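Local coordinates for protein N2b-titin isoform (PDB 1YA5) that probably serves as part of the Z-disc anchor of the giant muscle protein titin, its two immunoglobulin domains binding partner proteins at the filament's N-terminal end, at residues S119-Q124 with L161-A166; Q124-G129 with G156-L161. All coordinates share one frame; numbering follows the deposited sequence.

Contact 1. Residues S119-Q124 with L161-A166; sequences SQVRLQ and LLIAEA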
ATOM      1  N   SER A 119       4.585  52.416  -9.311  1.00 46.28           N
ATOM      2  CA  SER A 119       4.283  51.915  -7.975  1.00 48.15           C
ATOM      3  C   SER A 119       5.062  50.650  -7.649  1.00 46.71           C
ATOM      4  O   SER A 119       5.585  49.986  -8.539  1.00 45.94           O
ATOM      5  CB  SER A 119       2.787  51.661  -7.827  1.00 46.24           C
ATOM      6  OG  SER A 119       2.277  51.036  -8.988  1.00 45.28           O
ATOM      7  N   GLN A 120       5.137  50.331  -6.363  1.00 45.04           N
ATOM      8  CA  GLN A 120       5.744  49.094  -5.891  1.00 44.61           C
ATOM      9  C   GLN A 120       4.779  47.951  -6.170  1.00 44.45           C
ATOM     10  O   GLN A 120       3.567  48.144  -6.114  1.00 41.55           O
ATOM     11  CB  GLN A 120       5.999  49.197  -4.392  1.00 47.61           C
ATOM     12  CG  GLN A 120       6.827  48.080  -3.790  1.00 50.10           C
ATOM     13  CD  GLN A 120       7.427  48.472  -2.440  1.00 54.84           C
ATOM     14  OE1 GLN A 120       8.334  49.315  -2.364  1.00 45.44           O
ATOM     15  NE2 GLN A 120       6.918  47.868  -1.370  1.00 59.20           N
ATOM     16  N   VAL A 121       5.317  46.775  -6.501  1.00 47.80           N
ATOM     17  CA  VAL A 121       4.494  45.582  -6.735  1.00 47.16           C
ATOM     18  C   VAL A 121       5.026  44.331  -6.043  1.00 47.09           C
ATOM     19  O   VAL A 121       6.119  43.862  -6.346  1.00 48.86           O
ATOM     20  CB  VAL A 121       4.305  45.286  -8.227  1.00 45.33           C
ATOM     21  CG1 VAL A 121       3.428  44.065  -8.418  1.00 45.24           C
ATOM     22  CG2 VAL A 121       3.680  46.469  -8.915  1.00 41.50           C
ATOM     23  N   ARG A 122       4.238  43.807  -5.110  1.00 52.45           N
ATOM     24  CA  ARG A 122       4.520  42.519  -4.464  1.00 53.49           C
ATOM     25  C   ARG A 122       3.633  41.395  -5.012  1.00 51.60           C
ATOM     26  O   ARG A 122       2.420  41.408  -4.813  1.00 45.21           O
ATOM     27  CB  ARG A 122       4.311  42.624  -2.951  1.00 53.52           C
ATOM     28  CG  ARG A 122       5.340  43.475  -2.212  1.00 55.79           C
ATOM     29  CD  ARG A 122       5.486  43.043  -0.751  1.00 62.87           C
ATOM     30  NE  ARG A 122       4.921  43.995   0.210  1.00 60.38           N
ATOM     31  CZ  ARG A 122       5.308  45.263   0.325  1.00 63.81           C
ATOM     32  NH1 ARG A 122       6.249  45.738  -0.482  1.00 60.39           N
ATOM     33  NH2 ARG A 122       4.753  46.061   1.238  1.00 58.21           N
ATOM     34  N   LEU A 123       4.235  40.422  -5.693  1.00 46.40           N
ATOM     35  CA  LEU A 123       3.480  39.255  -6.137  1.00 47.39           C
ATOM     36  C   LEU A 123       3.814  38.074  -5.260  1.00 47.78           C
ATOM     37  O   LEU A 123       4.918  37.555  -5.326  1.00 46.91           O
ATOM     38  CB  LEU A 123       3.791  38.904  -7.595  1.00 49.24           C
ATOM     39  CG  LEU A 123       4.038  40.045  -8.581  1.00 48.33           C
ATOM     40  CD1 LEU A 123       5.448  40.484  -8.347  1.00 54.08           C
ATOM     41  CD2 LEU A 123       3.866  39.606 -10.023  1.00 42.23           C
ATOM     42  N   GLN A 124       2.859  37.635  -4.450  1.00 48.07           N
ATOM     43  CA  GLN A 124       3.150  36.603  -3.474  1.00 47.36           C
ATOM     44  C   GLN A 124       2.331  35.321  -3.540  1.00 48.37           C
ATOM     45  O   GLN A 124       1.210  35.284  -4.046  1.00 48.13           O
ATOM     46  CB  GLN A 124       3.064  37.180  -2.087  1.00 49.51           C
ATOM     47  CG  GLN A 124       3.262  38.643  -2.073  1.00 54.08           C
ATOM     48  CD  GLN A 124       3.189  39.167  -0.676  1.00 61.73           C
ATOM     49  OE1 GLN A 124       2.101  39.271  -0.102  1.00 62.80           O
ATOM     50  NE2 GLN A 124       4.347  39.476  -0.093  1.00 65.15           N
ATOM     51  N   LEU A 161       7.765  38.131  -4.829  1.00 45.72           N
ATOM     52  CA  LEU A 161       8.645  38.886  -5.697  1.00 44.10           C
ATOM     53  C   LEU A 161       8.253  40.344  -5.577  1.00 42.39           C
ATOM     54  O   LEU A 161       7.076  40.685  -5.690  1.00 43.38           O
ATOM     55  CB  LEU A 161       8.536  38.404  -7.136  1.00 45.78           C
ATOM     56  CG  LEU A 161       9.154  39.298  -8.200  1.00 44.40           C
ATOM     57  CD1 LEU A 161      10.636  39.271  -8.086  1.00 44.04           C
ATOM     58  CD2 LEU A 161       8.722  38.823  -9.575  1.00 44.02           C
ATOM     59  N   LEU A 162       9.236  41.196  -5.305  1.00 41.74           N
ATOM     60  CA  LEU A 162       8.991  42.618  -5.137  1.00 39.62           C
ATOM     61  C   LEU A 162       9.617  43.392  -6.263  1.00 42.50           C
ATOM     62  O   LEU A 162      10.838  43.528  -6.328  1.00 39.86           O
ATOM     63  CB  LEU A 162       9.545  43.128  -3.810  1.00 40.79           C
ATOM     64  CG  LEU A 162       9.485  44.644  -3.588  1.00 41.43           C
ATOM     65  CD1 LEU A 162       8.091  45.140  -3.805  1.00 37.88           C
ATOM     66  CD2 LEU A 162       9.966  45.028  -2.204  1.00 44.49           C
ATOM     67  N   ILE A 163       8.761  43.900  -7.144  1.00 44.55           N
ATOM     68  CA  ILE A 163       9.172  44.810  -8.186  1.00 45.44           C
ATOM     69  C   ILE A 163       9.140  46.199  -7.610  1.00 44.68           C
ATOM     70  O   ILE A 163       8.065  46.765  -7.403  1.00 47.04           O
ATOM     71  CB  ILE A 163       8.195  44.783  -9.371  1.00 45.82           C
ATOM     72  CG1 ILE A 163       7.561  43.400  -9.539  1.00 44.45           C
ATOM     73  CG2 ILE A 163       8.901  45.225 -10.636  1.00 42.25           C
ATOM     74  CD1 ILE A 163       6.956  43.183 -10.926  1.00 37.76           C
ATOM     75  N   ALA A 164      10.317  46.759  -7.373  1.00 46.25           N
ATOM     76  CA  ALA A 164      10.430  48.041  -6.690  1.00 44.90           C
ATOM     77  C   ALA A 164       9.678  49.136  -7.440  1.00 46.25           C
ATOM     78  O   ALA A 164       8.969  49.947  -6.833  1.00 42.49           O
ATOM     79  CB  ALA A 164      11.892  48.418  -6.519  1.00 42.99           C
ATOM     80  N   GLU A 165       9.835  49.160  -8.761  1.00 44.03           N
ATOM     81  CA  GLU A 165       9.220  50.200  -9.565  1.00 42.55           C
ATOM     82  C   GLU A 165       8.658  49.674 -10.859  1.00 43.43           C
ATOM     83  O   GLU A 165       9.343  49.605 -11.875  1.00 46.79           O
ATOM     84  CB  GLU A 165      10.178  51.361  -9.825  1.00 45.00           C
ATOM     85  CG  GLU A 165       9.452  52.660 -10.117  1.00 48.48           C
ATOM     86  CD  GLU A 165      10.381  53.844 -10.242  1.00 52.01           C
ATOM     87  OE1 GLU A 165      10.275  54.583 -11.243  1.00 56.58           O
ATOM     88  OE2 GLU A 165      11.203  54.053  -9.328  1.00 57.53           O
ATOM     89  N   ALA A 166       7.388  49.315 -10.810  1.00 42.51           N
ATOM     90  CA  ALA A 166       6.700  48.753 -11.956  1.00 45.38           C
ATOM     91  C   ALA A 166       6.724  49.679 -13.172  1.00 43.82           C
ATOM     92  O   ALA A 166       6.684  50.893 -13.048  1.00 50.82           O
ATOM     93  CB  ALA A 166       5.272  48.405 -11.565  1.00 39.88           C
TER
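V121 pairs with I163 and L123 with L161 as hydrogen-bonded antiparallel pairs; the axes of 121-124 and 161-163 approach to 4.7 Å and run antiparallel at 164°. They are the central B and E strands of an immunoglobulin I-set sandwich. Both bonds of each pair form; those from I163 N to V121 O (2.8 Å) and from L123 N to L161 O lie in the carbonyl plane. Within these segments the inward face is made by V121, L123, L161 and I163, whose aliphatic chains suit the buried core. The CD1 branch of L123 slants across the neighbouring strand, 3.9 Å from L161 CD2 and 3.8 Å from I163 CG1, and Y174 of the opposite sheet covers L123 and I163. Beta-branched V121 and I163 suit the extended backbone. On the outer face L162 stands between the aliphatic parts of Q120 and R122: its CD1 touches Q120 CG and meets R122 CG at 3.6 Å, and a bend at chi3 (-109°) brings the edge of the R122 guanidinium alongside that methyl. Beyond the paired strands, A166 N bonds to S119 O at 3.0 Å, and the small A166 side chain sets its CB 3.6 Å from V121 CG2.

Contact 2. Residues Q124-G129 with G156-L161; sequences QVRVTG and GDLYSL
R126 and D157 meet in a salt bridge, NH1 to OD1 at 2.8 Å, beside the antiparallel pairing of V125 with Y159. The arginine chain is extended from CG to NE and carries the guanidinium over L158, whose CB lies beneath one face. The planes of guanidinium and carboxylate are turned 61° apart, so the grip is through NH1 rather than a flat two-pronged pairing. D157 holds its carboxylate between backbone N and carbonyl carbon (chi1 67°), which raises it toward the arginine, while its own O accepts V127 N at 3.1 Å. With R126 shortened to an alanine, the D157 carboxylate is likely to lose its cationic mate, and L158 the aliphatic chain whose CG packs 3.5 Å from its CD1. The other face is apolar: Y159, with CG anti to its carbonyl carbon (chi1 -58°), lays its ring along the strand, bringing CE1 4.1 Å from V127 CB, and its CB sits 3.9 Å from V125 CG2. F106 packs on the two valines, V135 and F137 on Y159. This two-faced pairing joins the B and E strands at the centre of the A-B-E-D sheet of an immunoglobulin I-set sandwich, its apolar face turned to the core.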
ATOM      1  N   GLN A 124       2.859  37.635  -4.450  1.00 48.07           N
ATOM      2  CA  GLN A 124       3.150  36.603  -3.474  1.00 47.36           C
ATOM      3  C   GLN A 124       2.331  35.321  -3.540  1.00 48.37           C
ATOM      4  O   GLN A 124       1.210  35.284  -4.046  1.00 48.13           O
ATOM      5  CB  GLN A 124       3.064  37.180  -2.087  1.00 49.51           C
ATOM      6  CG  GLN A 124       3.262  38.643  -2.073  1.00 54.08           C
ATOM      7  CD  GLN A 124       3.189  39.167  -0.676  1.00 61.73           C
ATOM      8  OE1 GLN A 124       2.101  39.271  -0.102  1.00 62.80           O
ATOM      9  NE2 GLN A 124       4.347  39.476  -0.093  1.00 65.15           N
ATOM     10  N   VAL A 125       2.914  34.273  -2.975  1.00 49.24           N
ATOM     11  CA  VAL A 125       2.328  32.952  -2.961  1.00 46.93           C
ATOM     12  C   VAL A 125       2.748  32.311  -1.656  1.00 49.64           C
ATOM     13  O   VAL A 125       3.793  32.665  -1.102  1.00 47.95           O
ATOM     14  CB  VAL A 125       2.892  32.112  -4.096  1.00 44.84           C
ATOM     15  CG1 VAL A 125       2.771  32.864  -5.376  1.00 43.52           C
ATOM     16  CG2 VAL A 125       4.330  31.785  -3.834  1.00 40.20           C
ATOM     17  N   ARG A 126       1.935  31.386  -1.157  1.00 47.42           N
ATOM     18  CA  ARG A 126       2.336  30.576  -0.022  1.00 45.28           C
ATOM     19  C   ARG A 126       2.342  29.118  -0.418  1.00 49.22           C
ATOM     20  O   ARG A 126       1.302  28.576  -0.807  1.00 50.98           O
ATOM     21  CB  ARG A 126       1.387  30.785   1.150  1.00 50.60           C
ATOM     22  CG  ARG A 126       1.528  32.122   1.811  1.00 49.18           C
ATOM     23  CD  ARG A 126       0.352  32.421   2.724  1.00 53.25           C
ATOM     24  NE  ARG A 126       0.741  33.298   3.830  1.00 58.72           N
ATOM     25  CZ  ARG A 126       1.493  32.912   4.864  1.00 60.60           C
ATOM     26  NH1 ARG A 126       1.946  31.663   4.939  1.00 59.98           N
ATOM     27  NH2 ARG A 126       1.794  33.772   5.827  1.00 57.61           N
ATOM     28  N   VAL A 127       3.509  28.483  -0.282  1.00 52.22           N
ATOM     29  CA  VAL A 127       3.759  27.128  -0.779  1.00 49.15           C
ATOM     30  C   VAL A 127       4.221  26.154   0.308  1.00 49.72           C
ATOM     31  O   VAL A 127       5.102  26.462   1.101  1.00 51.55           O
ATOM     32  CB  VAL A 127       4.844  27.174  -1.861  1.00 51.07           C
ATOM     33  CG1 VAL A 127       5.005  25.815  -2.541  1.00 47.79           C
ATOM     34  CG2 VAL A 127       4.494  28.220  -2.855  1.00 48.72           C
ATOM     35  N   THR A 128       3.641  24.963   0.322  1.00 46.18           N
ATOM     36  CA  THR A 128       4.027  23.935   1.273  1.00 46.47           C
ATOM     37  C   THR A 128       4.532  22.737   0.494  1.00 46.78           C
ATOM     38  O   THR A 128       4.210  22.582  -0.672  1.00 44.98           O
ATOM     39  CB  THR A 128       2.809  23.471   2.099  1.00 45.36           C
ATOM     40  OG1 THR A 128       1.796  22.973   1.216  1.00 47.28           O
ATOM     41  CG2 THR A 128       2.199  24.611   2.854  1.00 40.07           C
ATOM     42  N   GLY A 129       5.293  21.874   1.162  1.00 48.52           N
ATOM     43  CA  GLY A 129       5.823  20.663   0.561  1.00 47.14           C
ATOM     44  C   GLY A 129       6.933  20.053   1.395  1.00 47.28           C
ATOM     45  O   GLY A 129       7.714  20.747   2.026  1.00 46.28           O
ATOM     46  N   GLY A 156       9.223  32.281   5.909  1.00 49.43           N
ATOM     47  CA  GLY A 156       8.600  30.998   6.143  1.00 50.16           C
ATOM     48  C   GLY A 156       8.248  30.359   4.819  1.00 51.73           C
ATOM     49  O   GLY A 156       9.122  30.058   3.996  1.00 50.44           O
ATOM     50  N   ASP A 157       6.954  30.167   4.606  1.00 54.99           N
ATOM     51  CA  ASP A 157       6.466  29.505   3.405  1.00 53.67           C
ATOM     52  C   ASP A 157       5.877  30.557   2.474  1.00 50.68           C
ATOM     53  O   ASP A 157       5.337  30.243   1.425  1.00 49.50           O
ATOM     54  CB  ASP A 157       5.415  28.450   3.771  1.00 53.19           C
ATOM     55  CG  ASP A 157       4.141  29.068   4.325  1.00 57.74           C
ATOM     56  OD1 ASP A 157       4.229  30.119   5.014  1.00 61.51           O
ATOM     57  OD2 ASP A 157       3.039  28.524   4.088  1.00 58.11           O
ATOM     58  N   LEU A 158       5.998  31.816   2.869  1.00 47.57           N
ATOM     59  CA  LEU A 158       5.560  32.913   2.024  1.00 50.43           C
ATOM     60  C   LEU A 158       6.690  33.376   1.118  1.00 45.53           C
ATOM     61  O   LEU A 158       7.760  33.758   1.572  1.00 47.13           O
ATOM     62  CB  LEU A 158       5.035  34.061   2.887  1.00 49.89           C
ATOM     63  CG  LEU A 158       4.433  35.324   2.269  1.00 53.80           C
ATOM     64  CD1 LEU A 158       3.361  35.027   1.233  1.00 54.95           C
ATOM     65  CD2 LEU A 158       3.859  36.200   3.382  1.00 56.24           C
ATOM     66  N   TYR A 159       6.455  33.309  -0.178  1.00 47.85           N
ATOM     67  CA  TYR A 159       7.419  33.797  -1.143  1.00 46.59           C
ATOM     68  C   TYR A 159       6.852  35.014  -1.880  1.00 49.91           C
ATOM     69  O   TYR A 159       5.734  34.978  -2.393  1.00 49.05           O
ATOM     70  CB  TYR A 159       7.752  32.703  -2.152  1.00 47.60           C
ATOM     71  CG  TYR A 159       8.297  31.422  -1.548  1.00 48.25           C
ATOM     72  CD1 TYR A 159       7.471  30.563  -0.831  1.00 44.77           C
ATOM     73  CD2 TYR A 159       9.639  31.069  -1.708  1.00 49.21           C
ATOM     74  CE1 TYR A 159       7.954  29.404  -0.282  1.00 43.04           C
ATOM     75  CE2 TYR A 159      10.136  29.898  -1.162  1.00 50.88           C
ATOM     76  CZ  TYR A 159       9.280  29.072  -0.453  1.00 50.14           C
ATOM     77  OH  TYR A 159       9.759  27.901   0.086  1.00 53.34           O
ATOM     78  N   SER A 160       7.632  36.086  -1.934  1.00 49.50           N
ATOM     79  CA  SER A 160       7.218  37.284  -2.636  1.00 48.77           C
ATOM     80  C   SER A 160       8.232  37.638  -3.694  1.00 46.79           C
ATOM     81  O   SER A 160       9.424  37.462  -3.492  1.00 47.85           O
ATOM     82  CB  SER A 160       7.081  38.441  -1.655  1.00 49.15           C
ATOM     83  OG  SER A 160       6.315  38.029  -0.532  1.00 56.00           O
ATOM     84  N   LEU A 161       7.765  38.131  -4.829  1.00 45.72           N
ATOM     85  CA  LEU A 161       8.645  38.886  -5.697  1.00 44.10           C
ATOM     86  C   LEU A 161       8.253  40.344  -5.577  1.00 42.39           C
ATOM     87  O   LEU A 161       7.076  40.685  -5.690  1.00 43.38           O
ATOM     88  CB  LEU A 161       8.536  38.404  -7.136  1.00 45.78           C
ATOM     89  CG  LEU A 161       9.154  39.298  -8.200  1.00 44.40           C
ATOM     90  CD1 LEU A 161      10.636  39.271  -8.086  1.00 44.04           C
ATOM     91  CD2 LEU A 161       8.722  38.823  -9.575  1.00 44.02           C
TER

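In the fold
Both contacts belong to the second immunoglobulin domain, which the chain reaches after completing the first. Strand 102-106 comes first, strand 113-115 joins the other sheet, then comes strand 121-130, whose opening half enters contact 1 and whose later half enters contact 2. The chain next crosses to the other sheet for strands 134-139 and 142-144, returns along strand 150-155, and turns into strand 158-163. Its start closes the shorter loop at contact 2; its end and the following turn close the longer one at contact 1. Contact 2 is therefore nested inside contact 1, with Q124 and L161 common to both. Their centres lie about 15 Å apart along one continuous strand pair, flanked by strands 102-106 and 150-155 in the four-stranded sheet.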